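Local coordinates for protein nitrite reductase (Hyphomicrobium denitrificans, PDB 2DV6) that probably catalyses the one-electron reduction of nitrite to nitric oxide, a step of denitrification, using bound copper ions, at residues P263-P266 with T267-N271; Y325-N329 with G330-S334; H416-S419 with R420-H423. All blocks are in the same frame, centred on the assembly; numbering follows the deposited sequence.

Contact 1. Residues P263-P266 with T267-N271; sequences PSVP and THITN. With CU (copper (II) ion), chain G.
From Ser264 onward the chain winds into the short helix 265-270, closed by backbone bonds from His268 N to Ser264 O (3.0 Å), Ile269 N to Val265 O and Thr270 N to Pro266 O. Ser264 is the N-cap residue and follows a cis peptide bond. Its OG, anti to the backbone N (chi1 164°) and so turned to Thr267, lies 2.7 Å from Thr267 OG1 and takes a weak capping bond from Thr267 N; Glu422 OE2 of the second subunit is hydrogen-bonded to the same OG. Serine is short enough to fold its oxygen back to the first turn, and Pro266 suits that turn because it has no N-H needing an acceptor. His268 completes a type 1 copper site with His219, Cys260 and Met273, its ND1 standing 2.1 Å from the metal. Besides the metal, contacts at the edge help hold the ring's rotation: Ser264 O sits in plane, 3.1 Å from CD2, and NE2 donates to a water (2.7 Å) that in turn donates to Pro263 O. On another flank Val265 CG1 meets Ile269 CD1 obliquely at 3.7 Å. Around the helix pack Trp186 of strand 181-188, Leu318 of helix 315-319 and His259 of strand 254-259.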
# COMPACT_ATOMS: atom_id res chain seq x y z
N PRO A 263 -10.13 1.24 36.89
CA PRO A 263 -9.28 1.08 35.70
C PRO A 263 -10.07 0.43 34.56
O PRO A 263 -10.83 -0.47 34.83
CB PRO A 263 -8.18 0.15 36.19
CG PRO A 263 -8.09 0.48 37.66
CD PRO A 263 -9.51 0.65 38.09
N SER A 264 -9.97 0.89 33.31
CA SER A 264 -9.26 2.08 32.84
C SER A 264 -10.03 3.34 33.20
O SER A 264 -11.16 3.54 32.73
CB SER A 264 -9.12 1.95 31.32
OG SER A 264 -8.78 3.19 30.68
N VAL A 265 -9.47 4.20 34.03
CA VAL A 265 -10.22 5.39 34.41
C VAL A 265 -10.60 6.28 33.22
O VAL A 265 -11.75 6.64 33.11
CB VAL A 265 -9.52 6.23 35.54
CG1 VAL A 265 -10.41 7.43 35.89
CG2 VAL A 265 -9.32 5.36 36.82
N PRO A 266 -9.63 6.64 32.31
CA PRO A 266 -10.06 7.48 31.15
C PRO A 266 -11.13 6.83 30.29
O PRO A 266 -11.92 7.52 29.68
CB PRO A 266 -8.77 7.68 30.34
CG PRO A 266 -7.79 6.71 30.87
CD PRO A 266 -8.19 6.36 32.27
N THR A 267 -11.15 5.49 30.24
CA THR A 267 -12.26 4.79 29.59
C THR A 267 -13.63 4.97 30.29
O THR A 267 -14.61 5.23 29.62
CB THR A 267 -11.97 3.29 29.51
OG1 THR A 267 -10.72 3.05 28.81
CG2 THR A 267 -13.15 2.57 28.80
N HIS A 268 -13.69 4.81 31.61
CA HIS A 268 -14.95 5.03 32.33
C HIS A 268 -15.42 6.49 32.19
O HIS A 268 -16.62 6.74 32.07
CB HIS A 268 -14.83 4.61 33.83
CG HIS A 268 -14.73 3.11 34.02
ND1 HIS A 268 -15.76 2.35 34.53
CD2 HIS A 268 -13.76 2.23 33.68
CE1 HIS A 268 -15.42 1.08 34.53
NE2 HIS A 268 -14.22 0.97 34.00
N ILE A 269 -14.47 7.43 32.22
CA ILE A 269 -14.79 8.85 32.06
C ILE A 269 -15.27 9.18 30.65
O ILE A 269 -16.36 9.77 30.48
CB ILE A 269 -13.60 9.75 32.44
CG1 ILE A 269 -13.40 9.72 33.94
CG2 ILE A 269 -13.82 11.22 31.96
CD1 ILE A 269 -12.07 10.35 34.36
N THR A 270 -14.53 8.75 29.63
CA THR A 270 -15.01 9.07 28.27
C THR A 270 -16.44 8.50 28.03
O THR A 270 -17.25 9.14 27.37
CB THR A 270 -14.04 8.62 27.11
OG1 THR A 270 -14.60 9.03 25.85
CG2 THR A 270 -13.88 7.10 27.06
N ASN A 271 -16.74 7.32 28.57
CA ASN A 271 -18.06 6.71 28.36
C ASN A 271 -19.22 7.42 29.08
O ASN A 271 -20.38 7.08 28.88
CB ASN A 271 -18.06 5.23 28.76
CG ASN A 271 -17.24 4.36 27.83
OD1 ASN A 271 -16.78 3.27 28.23
ND2 ASN A 271 -17.07 4.79 26.60
CU CU G . -17.15 3.12 35.91
O HOH W 1 -13.22 -1.56 33.68

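Contact 2. Residues Y325-N329 with G330-S334; sequences YFLFN and GSVGS
Leu327 lays its isobutyl end over the backbone of the turn that follows its strand, CD1 resting 3.7 Å from Ser331 C while CG approaches Ser331 N and CD2 approaches Gly330 O. Leu327 CD1 also meets Val332 CG2 at 3.8 Å. Val332 CG2 comes in as well at the edge of the Tyr325 ring, near its plane, 3.8 Å from Tyr325 CD2; these two side chains cross at about a right angle. Val332 has CG1 anti to the backbone N (chi1 175°), which leaves CG2 beside that N and turned to the ring. An alanine in place of Leu327 is likely to open a gap between the strand and the turn, leaving Val332 CG2 with less to lean on. Phe328 to Ser331 form a type I' beta turn, and Asn329-Gly330 is the classic pair for its two central places, both of positive phi; a CB on Gly330 would clash with Asn329 O. Ser334 OG donates to Asn329 O (2.8 Å) from above the carbonyl plane. The Asn329 amide faces elsewhere, bonded to Met295 N, Tyr293 O and Arg147 O. One water accepts from Gly330 N and donates to Leu327 O; another accepts from Phe328 N and donates to Ser331 O, 2.7 Å from it. The chemistry is thus divided: apolar groups pack along one flank of the turn, while waters and a serine hydroxyl meet its buried backbone polar groups.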
# COMPACT_ATOMS: atom_id res chain seq x y z
N TYR A 325 -15.79 13.28 19.06
CA TYR A 325 -16.93 14.04 19.54
C TYR A 325 -16.51 14.84 20.76
O TYR A 325 -15.81 14.31 21.63
CB TYR A 325 -18.09 13.13 19.91
CG TYR A 325 -18.74 12.43 18.72
CD1 TYR A 325 -18.19 11.27 18.17
CD2 TYR A 325 -19.92 12.93 18.15
CE1 TYR A 325 -18.80 10.63 17.07
CE2 TYR A 325 -20.51 12.32 17.05
CZ TYR A 325 -19.97 11.18 16.52
OH TYR A 325 -20.60 10.60 15.45
N PHE A 326 -16.91 16.10 20.81
CA PHE A 326 -16.75 16.93 22.00
C PHE A 326 -18.19 17.34 22.36
O PHE A 326 -18.94 17.82 21.46
CB PHE A 326 -15.98 18.21 21.70
CG PHE A 326 -14.51 18.05 21.63
CD1 PHE A 326 -13.74 18.23 22.78
CD2 PHE A 326 -13.89 17.77 20.43
CE1 PHE A 326 -12.34 18.12 22.72
CE2 PHE A 326 -12.50 17.67 20.38
CZ PHE A 326 -11.74 17.84 21.54
N LEU A 327 -18.55 17.17 23.63
CA LEU A 327 -19.95 17.19 24.00
C LEU A 327 -20.26 18.00 25.27
O LEU A 327 -19.51 17.91 26.26
CB LEU A 327 -20.37 15.76 24.26
CG LEU A 327 -20.88 14.75 23.22
CD1 LEU A 327 -21.03 15.21 21.75
CD2 LEU A 327 -20.21 13.42 23.42
N PHE A 328 -21.37 18.77 25.23
CA PHE A 328 -21.93 19.36 26.44
C PHE A 328 -23.03 18.38 26.88
O PHE A 328 -23.88 18.02 26.10
CB PHE A 328 -22.55 20.76 26.20
CG PHE A 328 -21.54 21.88 26.04
CD1 PHE A 328 -20.41 21.95 26.87
CD2 PHE A 328 -21.74 22.89 25.07
CE1 PHE A 328 -19.46 22.99 26.71
CE2 PHE A 328 -20.82 23.92 24.94
CZ PHE A 328 -19.66 23.96 25.74
N ASN A 329 -23.01 17.96 28.15
CA ASN A 329 -24.14 17.17 28.69
C ASN A 329 -24.56 15.99 27.82
O ASN A 329 -25.76 15.82 27.53
CB ASN A 329 -25.32 18.09 29.06
CG ASN A 329 -24.98 19.02 30.20
OD1 ASN A 329 -23.81 19.24 30.47
ND2 ASN A 329 -26.00 19.56 30.91
N GLY A 330 -23.56 15.21 27.36
CA GLY A 330 -23.79 13.85 26.90
C GLY A 330 -23.89 13.55 25.41
O GLY A 330 -23.60 12.44 24.98
N SER A 331 -24.30 14.53 24.60
CA SER A 331 -24.75 14.16 23.28
C SER A 331 -24.67 15.32 22.31
O SER A 331 -24.64 16.49 22.73
CB SER A 331 -26.21 13.74 23.39
OG SER A 331 -26.58 12.87 22.34
N VAL A 332 -24.70 15.00 21.01
CA VAL A 332 -24.79 16.05 20.01
C VAL A 332 -26.18 16.71 20.05
O VAL A 332 -27.18 16.01 20.00
CB VAL A 332 -24.44 15.56 18.59
CG1 VAL A 332 -24.69 16.72 17.54
CG2 VAL A 332 -22.97 15.09 18.52
N GLY A 333 -26.23 18.04 20.17
CA GLY A 333 -27.51 18.78 20.22
C GLY A 333 -28.19 18.76 21.58
O GLY A 333 -29.35 19.20 21.73
N SER A 334 -27.46 18.25 22.57
CA SER A 334 -27.96 18.16 23.92
C SER A 334 -28.50 19.52 24.42
O SER A 334 -29.66 19.60 24.87
CB SER A 334 -26.85 17.66 24.86
OG SER A 334 -27.31 17.68 26.21
O HOH W 2 -20.84 15.61 28.17
O HOH W 3 -23.03 18.69 22.69

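Contact 3. Residues H416-S419 with R420-H423; sequences HALS and RLEH. With CU (copper (II) ion), chain L.
The loop between strands 409-415 and 427-431 of a cupredoxin-type domain carries a ligand of the type 2 copper site, built across a subunit interface. His416 NE2 binds the copper at 2.2 Å, His224 and His259 of the third subunit supply two more nitrogens, and a water stands 2.6 Å from the metal. After this ligand the chain makes an inverse gamma turn centred on Ala417 and then coils through residues of helical backbone angles, linked by i to i+3 bonds. The first, Arg420 N to Ala417 O (2.9 Å), is nearly straight and lies in the carbonyl plane, on a lone pair; Leu421 N to Leu418 O and Glu422 N to Ser419 O reach their acceptors from well above the plane and are more bent. Arg420 runs extended from CG to NE back past Ala417, which puts the CB of Ala417 over the centre of one guanidinium face, 3.3 Å above it. A methyl is small enough to sit close over that face while leaving the N-H groups at the rim to Asp415 and, across the interface, Glu321 of the third subunit. These two salt bridges give the buried guanidinium its countercharges and are likely to fix its orientation. Leu418 and Leu421 run side by side, CD1 of the former 4.0 Å from CG of the latter, and Leu418 also packs on Ile269 of the third subunit. At the far end, Ser419 O lies near the plane of the His423 ring, at its edge, 3.4 Å from CD2.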
# COMPACT_ATOMS: atom_id res chain seq x y z
N HIS A 416 -13.87 27.67 23.29
CA HIS A 416 -13.37 28.54 22.25
C HIS A 416 -12.16 27.99 21.47
O HIS A 416 -11.56 28.71 20.66
CB HIS A 416 -13.08 29.92 22.83
CG HIS A 416 -13.32 31.02 21.85
ND1 HIS A 416 -12.57 31.15 20.69
CD2 HIS A 416 -14.21 32.03 21.84
CE1 HIS A 416 -13.01 32.20 20.01
NE2 HIS A 416 -13.99 32.76 20.70
N ALA A 417 -11.81 26.71 21.68
CA ALA A 417 -11.06 25.96 20.65
C ALA A 417 -12.07 25.60 19.57
O ALA A 417 -12.61 24.48 19.53
CB ALA A 417 -10.37 24.67 21.24
N LEU A 418 -12.35 26.56 18.71
CA LEU A 418 -13.55 26.53 17.87
C LEU A 418 -13.68 25.41 16.81
O LEU A 418 -14.76 25.16 16.27
CB LEU A 418 -13.72 27.93 17.28
CG LEU A 418 -14.79 28.86 17.92
CD1 LEU A 418 -15.47 28.42 19.27
CD2 LEU A 418 -14.42 30.29 17.90
N SER A 419 -12.61 24.70 16.47
CA SER A 419 -12.81 23.49 15.67
C SER A 419 -13.80 22.52 16.37
O SER A 419 -14.39 21.62 15.75
CB SER A 419 -11.48 22.77 15.39
OG SER A 419 -10.75 23.47 14.39
N ARG A 420 -13.90 22.64 17.69
CA ARG A 420 -14.79 21.73 18.44
C ARG A 420 -16.29 21.97 18.17
O ARG A 420 -17.08 21.06 18.39
CB ARG A 420 -14.41 21.74 19.93
CG ARG A 420 -12.95 21.26 20.11
CD ARG A 420 -12.39 21.42 21.53
NE ARG A 420 -10.93 21.34 21.44
CZ ARG A 420 -10.08 21.54 22.44
NH1 ARG A 420 -10.48 21.80 23.69
NH2 ARG A 420 -8.79 21.47 22.18
N LEU A 421 -16.68 23.16 17.69
CA LEU A 421 -18.07 23.44 17.23
C LEU A 421 -18.52 22.36 16.26
O LEU A 421 -19.65 21.83 16.33
CB LEU A 421 -18.13 24.78 16.50
CG LEU A 421 -18.06 26.10 17.24
CD1 LEU A 421 -18.20 27.30 16.25
CD2 LEU A 421 -19.16 26.14 18.32
N GLU A 422 -17.60 21.93 15.40
CA GLU A 422 -17.93 20.98 14.35
C GLU A 422 -17.83 19.54 14.85
O GLU A 422 -18.25 18.64 14.14
CB GLU A 422 -17.11 21.28 13.06
CG GLU A 422 -16.97 22.86 12.84
CD GLU A 422 -16.71 23.31 11.37
OE1 GLU A 422 -16.73 22.43 10.42
OE2 GLU A 422 -16.48 24.56 11.19
N HIS A 423 -17.34 19.31 16.07
CA HIS A 423 -17.32 17.97 16.67
C HIS A 423 -18.42 17.81 17.71
O HIS A 423 -18.39 16.88 18.53
CB HIS A 423 -15.97 17.69 17.35
CG HIS A 423 -14.86 17.42 16.39
ND1 HIS A 423 -14.60 16.17 15.88
CD2 HIS A 423 -13.97 18.26 15.81
CE1 HIS A 423 -13.59 16.24 15.03
NE2 HIS A 423 -13.19 17.49 14.97
CU CU L . -15.42 34.37 20.22
O HOH W 4 -17.40 32.76 19.93

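In the fold
Contacts 2 and 3 are direct neighbours, centres about 12 Å apart: Phe326 N stands 2.8 Å from His423 O, a probable hydrogen bond, and Phe326 CE1 packs 3.5 Å from Arg420 CD. Contact 1 lies farther off, about 17 Å from contact 2 and 23 Å from contact 3 between centres, and touches neither within the chain. Across the subunit interface, however, contact 1 meets contact 3 of another subunit, where residues 264-269 lie against residues 418-422 of the neighbour. Two of the chain's copper sites are linked at this interface: Cys260 binds the same copper as His268, while the adjacent His259 shares its copper with His416 of another subunit.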